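Long-range contacts in SusD homolog (Bacteroides thetaiotaomicron, PDB 4MRU), which probably binds mucin O-glycans at the cell surface as a SusD-like outer-membrane lipoprotein, feeding them to a partner transporter as relatives do: residues I28-Q32 / F181-V187; Q32-A38 / P321-M325; L109-L113 / W195-L199; E40-Q44 / R247-F252. Where two conformers were deposited one is given. Numbering follows the deposited sequence.

Contact 1: I28-Q32 / F181-V187; sequences IRGLQ and FEKLDDV
Residues 28-32 form the last turn of helix 24-32, closed by Gln32 N to Ile28 O at 2.8 Å, while 181-187 is loop, opening with a type I turn from Phe181 to Leu184 (Leu184 N to Phe181 O, 3.0 Å). Arg29 and Asp185 come nearest, 6.4 Å between CA atoms. Arg29, extended from an m chi1, makes a bidentate salt bridge with Asp186: NE to OD2 2.8 Å, NH2 to OD1 3.0 Å. Arg29 NH2 also donates to Lys183 O at 2.9 Å. Gln32 (chi1 m, chi2 t) bonds to the loop through both amide atoms, OE1 accepting from Asp186 N at 3.0 Å and NE2 donating to Asp185 OD1 at 2.9 Å. Asp185 OD2 is held by Gly190 N and Trp195 NE1. Ile28 CD1 meets the Phe181 ring edge at CE2, 4.1 Å away. Asp185 OD1 also accepts from Val187 N at 2.9 Å, an Asx turn; the end of helix 24-32 thus holds, through Arg29 and Gln32, the loop leading into helix 192-209 of this TPR-like fold.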
loop_
_atom_site.group_PDB
_atom_site.type_symbol
_atom_site.label_atom_id
_atom_site.label_comp_id
_atom_site.label_asym_id
_atom_site.label_seq_id
_atom_site.Cartn_x
_atom_site.Cartn_y
_atom_site.Cartn_z
ATOM N N ILE A 28 -9.905 2.607 19.944
ATOM C CA ILE A 28 -8.798 1.898 19.342
ATOM C C ILE A 28 -9.263 1.115 18.094
ATOM O O ILE A 28 -8.613 1.176 17.060
ATOM C CB ILE A 28 -8.138 0.959 20.386
ATOM C CG1 ILE A 28 -7.418 1.811 21.453
ATOM C CG2 ILE A 28 -7.196 -0.000 19.708
ATOM C CD1 ILE A 28 -6.773 0.999 22.550
ATOM N N ARG A 29 -10.397 0.409 18.176
ATOM C CA ARG A 29 -10.912 -0.294 16.976
ATOM C C ARG A 29 -11.259 0.693 15.841
ATOM O O ARG A 29 -11.091 0.372 14.680
ATOM C CB ARG A 29 -12.107 -1.139 17.307
ATOM C CG ARG A 29 -11.787 -2.379 18.135
ATOM C CD ARG A 29 -13.079 -3.095 18.575
ATOM N NE ARG A 29 -12.683 -4.322 19.234
ATOM C CZ ARG A 29 -12.564 -4.495 20.546
ATOM N NH1 ARG A 29 -12.993 -3.571 21.417
ATOM N NH2 ARG A 29 -12.060 -5.638 20.985
ATOM N N GLY A 30 -11.769 1.867 16.203
ATOM C CA GLY A 30 -12.062 2.904 15.255
ATOM C C GLY A 30 -10.795 3.321 14.500
ATOM O O GLY A 30 -10.802 3.432 13.290
ATOM N N LEU A 31 -9.718 3.567 15.245
ATOM C CA LEU A 31 -8.434 3.855 14.655
ATOM C C LEU A 31 -7.888 2.703 13.808
ATOM O O LEU A 31 -7.356 2.915 12.701
ATOM C CB LEU A 31 -7.435 4.230 15.768
ATOM C CG LEU A 31 -7.641 5.576 16.460
ATOM C CD1 LEU A 31 -6.768 5.659 17.716
ATOM C CD2 LEU A 31 -7.348 6.736 15.510
ATOM N N GLN A 32 -7.982 1.468 14.308
ATOM C CA GLN A 32 -7.510 0.313 13.534
ATOM C C GLN A 32 -8.255 0.186 12.205
ATOM O O GLN A 32 -7.683 -0.232 11.191
ATOM C CB GLN A 32 -7.638 -0.980 14.356
ATOM C CG GLN A 32 -6.732 -0.964 15.570
ATOM C CD GLN A 32 -6.799 -2.202 16.466
ATOM O OE1 GLN A 32 -7.815 -2.894 16.575
ATOM N NE2 GLN A 32 -5.714 -2.446 17.146
ATOM N N PHE A 181 -4.952 -4.840 27.454
ATOM C CA PHE A 181 -5.479 -4.424 26.155
ATOM C C PHE A 181 -6.030 -5.597 25.375
ATOM O O PHE A 181 -6.388 -5.447 24.193
ATOM C CB PHE A 181 -4.390 -3.683 25.357
ATOM C CG PHE A 181 -4.112 -2.322 25.892
ATOM C CD1 PHE A 181 -3.262 -2.135 26.964
ATOM C CD2 PHE A 181 -4.710 -1.224 25.319
ATOM C CE1 PHE A 181 -3.043 -0.854 27.477
ATOM C CE2 PHE A 181 -4.490 0.045 25.805
ATOM C CZ PHE A 181 -3.668 0.241 26.890
ATOM N N GLU A 182 -6.118 -6.753 26.027
ATOM C CA GLU A 182 -6.544 -7.974 25.371
ATOM C C GLU A 182 -7.903 -7.835 24.709
ATOM O O GLU A 182 -8.133 -8.435 23.650
ATOM C CB GLU A 182 -6.646 -9.121 26.370
ATOM C CG GLU A 182 -5.323 -9.765 26.725
ATOM C CD GLU A 182 -4.401 -8.870 27.557
ATOM O OE1 GLU A 182 -4.890 -8.066 28.405
ATOM O OE2 GLU A 182 -3.174 -8.945 27.322
ATOM N N LYS A 183 -8.795 -7.074 25.341
ATOM C CA LYS A 183 -10.167 -6.911 24.862
ATOM C C LYS A 183 -10.377 -5.566 24.145
ATOM O O LYS A 183 -11.478 -5.255 23.758
ATOM C CB LYS A 183 -11.132 -7.096 26.036
ATOM C CG LYS A 183 -11.004 -8.524 26.622
ATOM C CD LYS A 183 -12.136 -8.937 27.541
ATOM C CE LYS A 183 -12.292 -7.897 28.635
ATOM N NZ LYS A 183 -12.942 -8.442 29.862
ATOM N N LEU A 184 -9.285 -4.848 23.889
ATOM C CA LEU A 184 -9.299 -3.497 23.364
ATOM C C LEU A 184 -8.590 -3.342 22.039
ATOM O O LEU A 184 -8.337 -2.221 21.597
ATOM C CB LEU A 184 -8.600 -2.562 24.364
ATOM C CG LEU A 184 -9.076 -2.494 25.810
ATOM C CD1 LEU A 184 -8.299 -1.394 26.492
ATOM C CD2 LEU A 184 -10.573 -2.267 25.923
ATOM N N ASP A 185 -8.267 -4.447 21.383
ATOM C CA ASP A 185 -7.277 -4.422 20.310
ATOM C C ASP A 185 -7.507 -5.633 19.422
ATOM O O ASP A 185 -7.339 -6.775 19.870
ATOM C CB ASP A 185 -5.888 -4.422 20.951
ATOM C CG ASP A 185 -4.761 -4.867 19.982
ATOM O OD1 ASP A 185 -4.928 -4.793 18.736
ATOM O OD2 ASP A 185 -3.715 -5.313 20.499
ATOM N N ASP A 186 -7.958 -5.416 18.198
ATOM C CA ASP A 186 -8.293 -6.577 17.310
ATOM C C ASP A 186 -7.251 -6.885 16.272
ATOM O O ASP A 186 -7.515 -7.541 15.238
ATOM C CB ASP A 186 -9.670 -6.351 16.666
ATOM C CG ASP A 186 -10.813 -6.562 17.676
ATOM O OD1 ASP A 186 -10.560 -7.042 18.795
ATOM O OD2 ASP A 186 -11.970 -6.285 17.325
ATOM N N VAL A 187 -6.039 -6.420 16.546
ATOM C CA VAL A 187 -4.867 -6.719 15.701
ATOM C C VAL A 187 -4.028 -7.737 16.454
ATOM O O VAL A 187 -3.864 -8.868 15.988
ATOM C CB VAL A 187 -4.063 -5.464 15.364
ATOM C CG1 VAL A 187 -2.729 -5.808 14.670
ATOM C CG2 VAL A 187 -4.891 -4.577 14.446
#

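Contact 2: Q32-A38 / P321-M325; sequences QGLVIPA and PYVWM. With EDO (1,2-ethanediol), chain F.
Gln32 ends helix 24-32, and the loop that follows folds over strand 322-325, with Ile36 and Tyr322 nearest at 6.6 Å between CA atoms. Gln32 O lies at the edge of the Trp324 indole, 3.3 Å from CZ2, while the side-chain amide of Gln32 hydrogen-bonds to Asp185 OD1 and Asp186 N. Gly33 O accepts Ala38 N at 3.0 Å, bending the loop back on itself. Val35 (chi1 t) lies over the Trp324 indole: CG1 makes a CH-pi contact 3.7 Å from the five-membered ring centroid, 13° off the normal, and CG2 is 3.6 Å from Trp324 CZ2. Ile36 (m, m) wedges between the two aromatic residues, CG2 to Tyr322 CD1 at 3.7 Å and CG1 to Trp324 CD1 at 3.9 Å. Water 1 accepts from Trp324 NE1 at 3.0 Å and donates to Gln32 O at 2.7 Å and Ile36 O at 2.6 Å. Water 2 donates to Pro37 O (2.9 Å) and water 3 to Ala38 O (2.7 Å); both also hydrogen-bond Tyr322 OH, at 3.1 and 2.5 Å respectively. Ala38 CB packs 4.1 Å from Tyr322 CE2. An ethanediol, probably from crystallisation, donates O2 to Trp324 O at 2.7 Å. Trp324 and Met325, a selenomethionine, both face Ala239, a classic beta bulge in the two-stranded antiparallel sheet that this interhelical loop covers.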
loop_
_atom_site.group_PDB
_atom_site.type_symbol
_atom_site.label_atom_id
_atom_site.label_comp_id
_atom_site.label_asym_id
_atom_site.label_seq_id
_atom_site.Cartn_x
_atom_site.Cartn_y
_atom_site.Cartn_z
ATOM N N GLN A 32 -7.982 1.468 14.308
ATOM C CA GLN A 32 -7.510 0.313 13.534
ATOM C C GLN A 32 -8.255 0.186 12.205
ATOM O O GLN A 32 -7.683 -0.232 11.191
ATOM C CB GLN A 32 -7.638 -0.980 14.356
ATOM C CG GLN A 32 -6.732 -0.964 15.570
ATOM C CD GLN A 32 -6.799 -2.202 16.466
ATOM O OE1 GLN A 32 -7.815 -2.894 16.575
ATOM N NE2 GLN A 32 -5.714 -2.446 17.146
ATOM N N GLY A 33 -9.520 0.613 12.197
ATOM C CA GLY A 33 -10.327 0.640 10.991
ATOM C C GLY A 33 -10.106 1.788 10.049
ATOM O O GLY A 33 -10.817 1.918 9.062
ATOM N N LEU A 34 -9.131 2.632 10.348
ATOM C CA LEU A 34 -8.759 3.746 9.434
ATOM C C LEU A 34 -7.407 3.541 8.782
ATOM O O LEU A 34 -6.885 4.431 8.071
ATOM C CB LEU A 34 -8.765 5.025 10.238
ATOM C CG LEU A 34 -10.168 5.555 10.553
ATOM C CD1 LEU A 34 -10.122 6.601 11.659
ATOM C CD2 LEU A 34 -10.821 6.130 9.305
ATOM N N VAL A 35 -6.794 2.408 9.051
ATOM C CA VAL A 35 -5.536 2.010 8.422
ATOM C C VAL A 35 -5.903 1.481 7.044
ATOM O O VAL A 35 -5.821 2.219 6.053
ATOM C CB VAL A 35 -4.734 1.007 9.292
ATOM C CG1 VAL A 35 -3.513 0.495 8.549
ATOM C CG2 VAL A 35 -4.318 1.666 10.591
ATOM N N ILE A 36 -6.398 0.243 6.965
ATOM C CA ILE A 36 -7.019 -0.180 5.732
ATOM C C ILE A 36 -8.475 0.042 6.049
ATOM O O ILE A 36 -8.995 -0.552 7.014
ATOM C CB ILE A 36 -6.758 -1.643 5.366
ATOM C CG1 ILE A 36 -5.260 -1.973 5.304
ATOM C CG2 ILE A 36 -7.411 -1.957 4.026
ATOM C CD1 ILE A 36 -4.527 -1.466 4.103
ATOM N N PRO A 37 -9.123 0.981 5.350
ATOM C CA PRO A 37 -10.474 1.369 5.816
ATOM C C PRO A 37 -11.481 0.204 5.907
ATOM O O PRO A 37 -11.719 -0.548 4.955
ATOM C CB PRO A 37 -10.928 2.390 4.793
ATOM C CG PRO A 37 -9.895 2.401 3.738
ATOM C CD PRO A 37 -8.672 1.768 4.189
ATOM N N ALA A 38 -12.092 0.120 7.063
ATOM C CA ALA A 38 -13.064 -0.908 7.344
ATOM C C ALA A 38 -14.502 -0.479 7.047
ATOM O O ALA A 38 -15.414 -1.300 7.180
ATOM C CB ALA A 38 -12.925 -1.316 8.801
ATOM N N PRO A 321 -9.623 -10.995 7.398
ATOM C CA PRO A 321 -8.999 -9.849 8.059
ATOM C C PRO A 321 -8.441 -8.869 7.038
ATOM O O PRO A 321 -8.351 -9.218 5.864
ATOM C CB PRO A 321 -7.862 -10.488 8.842
ATOM C CG PRO A 321 -7.489 -11.677 7.999
ATOM C CD PRO A 321 -8.776 -12.200 7.479
ATOM N N TYR A 322 -8.119 -7.652 7.472
ATOM C CA TYR A 322 -7.387 -6.729 6.660
ATOM C C TYR A 322 -5.893 -6.877 6.986
ATOM O O TYR A 322 -5.507 -6.794 8.175
ATOM C CB TYR A 322 -7.845 -5.304 6.912
ATOM C CG TYR A 322 -9.268 -5.009 6.579
ATOM C CD1 TYR A 322 -9.641 -4.604 5.297
ATOM C CD2 TYR A 322 -10.257 -5.089 7.542
ATOM C CE1 TYR A 322 -10.969 -4.303 4.990
ATOM C CE2 TYR A 322 -11.593 -4.839 7.233
ATOM C CZ TYR A 322 -11.934 -4.410 5.952
ATOM O OH TYR A 322 -13.259 -4.134 5.642
ATOM N N VAL A 323 -5.050 -7.053 5.968
ATOM C CA VAL A 323 -3.641 -7.393 6.192
ATOM C C VAL A 323 -2.820 -6.129 6.139
ATOM O O VAL A 323 -2.717 -5.495 5.082
ATOM C CB VAL A 323 -3.131 -8.447 5.160
ATOM C CG1 VAL A 323 -1.654 -8.777 5.367
ATOM C CG2 VAL A 323 -3.957 -9.742 5.212
ATOM N N TRP A 324 -2.239 -5.740 7.282
ATOM C CA TRP A 324 -1.414 -4.530 7.326
ATOM C C TRP A 324 0.057 -4.749 6.933
ATOM O O TRP A 324 0.567 -4.059 6.097
ATOM C CB TRP A 324 -1.401 -3.962 8.709
ATOM C CG TRP A 324 -2.715 -3.423 9.211
ATOM C CD1 TRP A 324 -3.915 -3.485 8.614
ATOM C CD2 TRP A 324 -2.905 -2.749 10.440
ATOM N NE1 TRP A 324 -4.875 -2.876 9.403
ATOM C CE2 TRP A 324 -4.256 -2.399 10.527
ATOM C CE3 TRP A 324 -2.050 -2.389 11.477
ATOM C CZ2 TRP A 324 -4.785 -1.703 11.635
ATOM C CZ3 TRP A 324 -2.541 -1.659 12.537
ATOM C CH2 TRP A 324 -3.902 -1.334 12.619
HETATM N N MSE A 325 0.735 -5.684 7.579
HETATM C CA MSE A 325 2.161 -5.883 7.365
HETATM C C MSE A 325 2.482 -7.316 7.635
HETATM O O MSE A 325 2.090 -7.871 8.651
HETATM C CB MSE A 325 2.954 -4.966 8.292
HETATM C CG MSE A 325 4.435 -5.316 8.123
HETATM SE SE MSE A 325 5.598 -4.079 7.163
HETATM C CE MSE A 325 4.874 -2.437 8.010
HETATM C C1 EDO F . -0.252 -0.158 6.859
HETATM O O1 EDO F . -0.051 0.818 5.831
HETATM C C2 EDO F . -1.051 -1.211 6.173
HETATM O O2 EDO F . -0.176 -1.687 5.165
HETATM O O HOH W 1 -7.528 -1.685 8.891
HETATM O O HOH W 2 -14.243 -1.605 4.124
HETATM O O HOH W 3 -14.987 -3.937 7.492
#

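Contact 3: L109-L113 / W195-L199; sequences LAKLL and WRLFL
Leu112 carries the largest share of this interface between helix 104-125 and helix 192-209. Its t chi1 and p chi2 point the two methyls across the gap: CD2 reaches Trp195 CE3 at 3.6 Å, and CD1 lies 4.0 Å from Leu199 CG and 4.2 Å from Phe198 CE2. Leu109, with the m,t rotamer, sets CD2 squarely over the Trp195 indole in a CH-pi contact, 3.7 Å from the centroid of the five-membered ring and 9° off its normal. Leu113 shares the m,t rotamer; its CB points sideways, yet CD2 comes within 4.1 Å of Trp195 CH2. The short helical segments run in the same general sense, their axes inclined by 32° (signed crossing angle +32°) and 11.8 Å apart at closest approach. Leu, Trp and Phe side chains fill this gap, and CA atoms pair Leu109 with Trp195 at 8.3 Å and Leu112 with Leu199 at 7.3 Å. This is apolar helix packing within the alpha-helical, TPR-like part of a SusD-type fold, with helix 152-173 touching both helices. Trp195 holds chi1 m and chi2 110°, which sets the indole against Leu109, Leu112 and Leu113 while NE1 bonds to Asp185 OD2. Phe198 and Leu199 both take chi1 t; the CB of Phe198 points toward the partner helix and that of Leu199 sideways, and Met325 packs on the Phe198 ring.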
loop_
_atom_site.group_PDB
_atom_site.type_symbol
_atom_site.label_atom_id
_atom_site.label_comp_id
_atom_site.label_asym_id
_atom_site.label_seq_id
_atom_site.Cartn_x
_atom_site.Cartn_y
_atom_site.Cartn_z
ATOM N N LEU A 109 0.083 3.383 21.938
ATOM C CA LEU A 109 -0.690 2.725 20.884
ATOM C C LEU A 109 -1.462 3.732 20.015
ATOM O O LEU A 109 -1.507 3.577 18.789
ATOM C CB LEU A 109 -1.652 1.697 21.467
ATOM C CG LEU A 109 -0.972 0.466 22.062
ATOM C CD1 LEU A 109 -2.002 -0.418 22.771
ATOM C CD2 LEU A 109 -0.239 -0.342 21.003
ATOM N N ALA A 110 -2.046 4.757 20.634
ATOM C CA ALA A 110 -2.724 5.777 19.873
ATOM C C ALA A 110 -1.773 6.473 18.918
ATOM O O ALA A 110 -2.090 6.688 17.756
ATOM C CB ALA A 110 -3.356 6.796 20.813
ATOM N N LYS A 111 -0.607 6.844 19.424
ATOM C CA LYS A 111 0.431 7.464 18.630
ATOM C C LYS A 111 0.852 6.581 17.444
ATOM O O LYS A 111 0.984 7.032 16.333
ATOM C CB LYS A 111 1.614 7.795 19.581
ATOM C CG LYS A 111 2.776 8.547 18.970
ATOM C CD LYS A 111 3.807 9.008 20.048
ATOM C CE LYS A 111 3.268 10.068 20.969
ATOM N NZ LYS A 111 4.268 10.409 22.009
ATOM N N LEU A 112 1.082 5.307 17.704
ATOM C CA LEU A 112 1.513 4.367 16.687
ATOM C C LEU A 112 0.443 4.198 15.621
ATOM O O LEU A 112 0.765 4.128 14.450
ATOM C CB LEU A 112 1.844 3.001 17.333
ATOM C CG LEU A 112 2.083 1.798 16.446
ATOM C CD1 LEU A 112 3.243 2.112 15.505
ATOM C CD2 LEU A 112 2.376 0.549 17.272
ATOM N N LEU A 113 -0.830 4.181 16.026
ATOM C CA LEU A 113 -1.895 4.024 15.069
ATOM C C LEU A 113 -2.040 5.286 14.230
ATOM O O LEU A 113 -2.259 5.196 13.024
ATOM C CB LEU A 113 -3.194 3.699 15.763
ATOM C CG LEU A 113 -3.219 2.291 16.336
ATOM C CD1 LEU A 113 -4.398 2.175 17.258
ATOM C CD2 LEU A 113 -3.270 1.214 15.244
ATOM N N TRP A 195 3.181 -5.676 19.025
ATOM C CA TRP A 195 3.125 -4.264 18.617
ATOM C C TRP A 195 4.531 -3.704 18.376
ATOM O O TRP A 195 4.719 -2.945 17.410
ATOM C CB TRP A 195 2.357 -3.404 19.622
ATOM C CG TRP A 195 0.892 -3.523 19.462
ATOM C CD1 TRP A 195 0.013 -4.118 20.302
ATOM C CD2 TRP A 195 0.134 -3.076 18.330
ATOM N NE1 TRP A 195 -1.268 -4.044 19.796
ATOM C CE2 TRP A 195 -1.224 -3.421 18.574
ATOM C CE3 TRP A 195 0.470 -2.453 17.126
ATOM C CZ2 TRP A 195 -2.238 -3.151 17.654
ATOM C CZ3 TRP A 195 -0.546 -2.182 16.194
ATOM C CH2 TRP A 195 -1.892 -2.493 16.484
ATOM N N ARG A 196 5.535 -4.104 19.172
ATOM C CA ARG A 196 6.902 -3.602 18.900
ATOM C C ARG A 196 7.499 -4.138 17.584
ATOM O O ARG A 196 8.155 -3.398 16.858
ATOM C CB ARG A 196 7.866 -3.897 20.059
ATOM C CG ARG A 196 7.467 -3.115 21.310
ATOM C CD ARG A 196 8.548 -3.211 22.373
ATOM N NE ARG A 196 9.684 -2.437 21.949
ATOM C CZ ARG A 196 10.944 -2.847 21.930
ATOM N NH1 ARG A 196 11.295 -4.050 22.340
ATOM N NH2 ARG A 196 11.868 -2.006 21.508
ATOM N N LEU A 197 7.276 -5.413 17.281
ATOM C CA LEU A 197 7.716 -5.968 16.022
ATOM C C LEU A 197 7.109 -5.179 14.877
ATOM O O LEU A 197 7.802 -4.788 13.896
ATOM C CB LEU A 197 7.332 -7.437 15.906
ATOM C CG LEU A 197 7.983 -8.376 16.932
ATOM C CD1 LEU A 197 7.453 -9.792 16.708
ATOM C CD2 LEU A 197 9.485 -8.311 16.818
ATOM N N PHE A 198 5.813 -4.921 14.995
ATOM C CA PHE A 198 5.139 -4.179 13.939
ATOM C C PHE A 198 5.722 -2.771 13.828
ATOM O O PHE A 198 5.979 -2.270 12.722
ATOM C CB PHE A 198 3.627 -4.100 14.173
ATOM C CG PHE A 198 2.955 -3.132 13.290
ATOM C CD1 PHE A 198 2.768 -3.432 11.946
ATOM C CD2 PHE A 198 2.533 -1.912 13.770
ATOM C CE1 PHE A 198 2.161 -2.523 11.097
ATOM C CE2 PHE A 198 1.937 -1.002 12.926
ATOM C CZ PHE A 198 1.730 -1.324 11.596
ATOM N N LEU A 199 5.874 -2.112 14.956
ATOM C CA LEU A 199 6.430 -0.739 14.933
ATOM C C LEU A 199 7.785 -0.688 14.247
ATOM O O LEU A 199 8.058 0.202 13.434
ATOM C CB LEU A 199 6.536 -0.215 16.360
ATOM C CG LEU A 199 6.972 1.208 16.631
ATOM C CD1 LEU A 199 6.375 1.644 17.963
ATOM C CD2 LEU A 199 8.479 1.327 16.651
#

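Contact 4: E40-Q44 / R247-F252; sequences EHLYQ and RSALCF
Glu40 and Arg247 form a bidentate salt bridge, Arg247 NH2 to Glu40 OE2 at 2.6 Å and NE to OE1 at 2.9 Å, with the carboxylate at the edge of the guanidinium. Glu40 reaches it with chi1 p, and Arg247 curls back through three m angles. Water 4 donates to Ser248 OG at 2.7 Å and weakly to Tyr43 OH at 3.4 Å; OG also bonds to Asn246. Helix-helix packing in the largely helical SusD-like fold joins the first turn of helix 40-54 to helix 248-254, which has a wider pi-type turn at 250-252. The short axes cross at -55°, 9.0 Å apart, and CA atoms approach to 5.2 Å at Glu40 and Ser248. Near this point Ser248 CB sits over the Tyr43 ring (chi1 t), a CH-pi contact 3.5 Å from the centroid. Cys251 SG lies obliquely beside that ring, a Cys sulfur-aromatic contact, 3.9 Å from Tyr43 CD1, and Tyr43 CE1 meets the edge of the Phe252 ring at CE2, 3.6 Å away.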
loop_
_atom_site.group_PDB
_atom_site.type_symbol
_atom_site.label_atom_id
_atom_site.label_comp_id
_atom_site.label_asym_id
_atom_site.label_seq_id
_atom_site.Cartn_x
_atom_site.Cartn_y
_atom_site.Cartn_z
ATOM N N GLU A 40 -16.935 0.518 4.042
ATOM C CA GLU A 40 -16.940 0.282 2.606
ATOM C C GLU A 40 -17.012 1.600 1.838
ATOM O O GLU A 40 -16.476 1.715 0.726
ATOM C CB GLU A 40 -18.085 -0.658 2.174
ATOM C CG GLU A 40 -19.510 -0.182 2.390
ATOM C CD GLU A 40 -20.099 -0.446 3.782
ATOM O OE1 GLU A 40 -19.376 -0.721 4.766
ATOM O OE2 GLU A 40 -21.322 -0.316 3.903
ATOM N N HIS A 41 -17.667 2.600 2.398
ATOM C CA HIS A 41 -17.810 3.854 1.670
ATOM C C HIS A 41 -16.427 4.503 1.432
ATOM O O HIS A 41 -16.182 5.062 0.375
ATOM C CB HIS A 41 -18.726 4.829 2.388
ATOM C CG HIS A 41 -18.855 6.133 1.666
ATOM N ND1 HIS A 41 -18.059 7.219 1.961
ATOM C CD2 HIS A 41 -19.648 6.510 0.635
ATOM C CE1 HIS A 41 -18.349 8.215 1.138
ATOM N NE2 HIS A 41 -19.298 7.803 0.306
ATOM N N LEU A 42 -15.550 4.425 2.416
ATOM C CA LEU A 42 -14.182 4.935 2.320
ATOM C C LEU A 42 -13.285 3.973 1.512
ATOM O O LEU A 42 -12.572 4.393 0.609
ATOM C CB LEU A 42 -13.620 5.198 3.711
ATOM C CG LEU A 42 -12.169 5.658 3.833
ATOM C CD1 LEU A 42 -11.789 6.748 2.845
ATOM C CD2 LEU A 42 -11.947 6.131 5.273
ATOM N N TYR A 43 -13.394 2.684 1.785
ATOM C CA TYR A 43 -12.651 1.653 1.063
ATOM C C TYR A 43 -12.769 1.820 -0.475
ATOM O O TYR A 43 -11.775 1.712 -1.205
ATOM C CB TYR A 43 -13.084 0.231 1.515
ATOM C CG TYR A 43 -12.191 -0.844 0.957
ATOM C CD1 TYR A 43 -12.373 -1.309 -0.334
ATOM C CD2 TYR A 43 -11.149 -1.414 1.725
ATOM C CE1 TYR A 43 -11.555 -2.304 -0.865
ATOM C CE2 TYR A 43 -10.287 -2.367 1.168
ATOM C CZ TYR A 43 -10.493 -2.802 -0.125
ATOM O OH TYR A 43 -9.665 -3.754 -0.686
ATOM N N GLN A 44 -13.984 2.014 -0.990
ATOM C CA GLN A 44 -14.171 1.993 -2.459
ATOM C C GLN A 44 -13.284 3.032 -3.157
ATOM O O GLN A 44 -12.717 2.766 -4.194
ATOM C CB GLN A 44 -15.646 2.162 -2.847
ATOM C CG GLN A 44 -16.221 3.533 -2.544
ATOM C CD GLN A 44 -17.707 3.605 -2.806
ATOM O OE1 GLN A 44 -18.222 2.973 -3.745
ATOM N NE2 GLN A 44 -18.415 4.385 -1.986
ATOM N N ARG A 247 -16.393 -5.508 5.494
ATOM C CA ARG A 247 -17.333 -4.808 4.655
ATOM C C ARG A 247 -16.726 -4.554 3.276
ATOM O O ARG A 247 -17.446 -4.345 2.314
ATOM C CB ARG A 247 -17.731 -3.472 5.300
ATOM C CG ARG A 247 -18.308 -3.602 6.688
ATOM C CD ARG A 247 -19.740 -4.031 6.621
ATOM N NE ARG A 247 -20.581 -2.985 6.065
ATOM C CZ ARG A 247 -21.863 -3.142 5.778
ATOM N NH1 ARG A 247 -22.448 -4.311 5.978
ATOM N NH2 ARG A 247 -22.568 -2.135 5.273
ATOM N N SER A 248 -15.399 -4.579 3.174
ATOM C CA SER A 248 -14.758 -4.389 1.875
ATOM C C SER A 248 -15.150 -5.507 0.906
ATOM O O SER A 248 -15.052 -5.348 -0.314
ATOM C CB SER A 248 -13.215 -4.312 1.972
ATOM O OG SER A 248 -12.565 -5.561 2.181
ATOM N N ALA A 249 -15.555 -6.655 1.438
ATOM C CA ALA A 249 -16.025 -7.742 0.586
ATOM C C ALA A 249 -17.231 -7.322 -0.234
ATOM O O ALA A 249 -17.434 -7.856 -1.329
ATOM C CB ALA A 249 -16.341 -8.988 1.411
ATOM N N LEU A 250 -18.046 -6.389 0.277
ATOM C CA LEU A 250 -19.186 -5.888 -0.486
ATOM C C LEU A 250 -18.744 -5.381 -1.869
ATOM O O LEU A 250 -19.408 -5.668 -2.870
ATOM C CB LEU A 250 -19.911 -4.742 0.232
ATOM C CG LEU A 250 -20.617 -5.178 1.507
ATOM C CD1 LEU A 250 -21.004 -3.937 2.312
ATOM C CD2 LEU A 250 -21.822 -6.067 1.215
ATOM N N CYS A 251 -17.652 -4.618 -1.904
ATOM C CA CYS A 251 -17.197 -3.930 -3.116
ATOM C C CYS A 251 -16.939 -4.909 -4.247
ATOM O O CYS A 251 -17.170 -4.583 -5.409
ATOM C CB CYS A 251 -15.913 -3.120 -2.864
ATOM S SG CYS A 251 -16.081 -1.859 -1.549
ATOM N N PHE A 252 -16.447 -6.100 -3.898
ATOM C CA PHE A 252 -15.976 -7.057 -4.874
ATOM C C PHE A 252 -16.998 -8.152 -5.117
ATOM O O PHE A 252 -17.236 -8.535 -6.242
ATOM C CB PHE A 252 -14.667 -7.680 -4.395
ATOM C CG PHE A 252 -13.538 -6.696 -4.291
ATOM C CD1 PHE A 252 -12.755 -6.401 -5.390
ATOM C CD2 PHE A 252 -13.269 -6.068 -3.084
ATOM C CE1 PHE A 252 -11.728 -5.484 -5.315
ATOM C CE2 PHE A 252 -12.219 -5.174 -2.977
ATOM C CZ PHE A 252 -11.456 -4.864 -4.097
HETATM O O HOH W 4 -9.901 -6.066 1.747
#

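Overall arrangement
Contacts 1, 2 and 3 form one continuous cluster, with contact 4 joined to it through contact 2. Gln32 belongs to both contacts 1 and 2, whose centres are 11 Å apart, and its NE2 packs 3.6 Å from Trp195 CZ2 of contact 3. Asp185 OD2 lies 2.8 Å from Trp195 NE1, a probable hydrogen bond between contacts 1 and 3, and Trp324 CH2 packs 3.7 Å from Leu113 CD2 between contacts 2 and 3. Contact 4, centred 12 Å from contact 2, meets it where Tyr322 OH lies 3.3 Å from Ser248 N; the centres of contacts 3 and 4 are 25 Å apart, with no touch. The four contacts lie away from the magnesium site at Asn373.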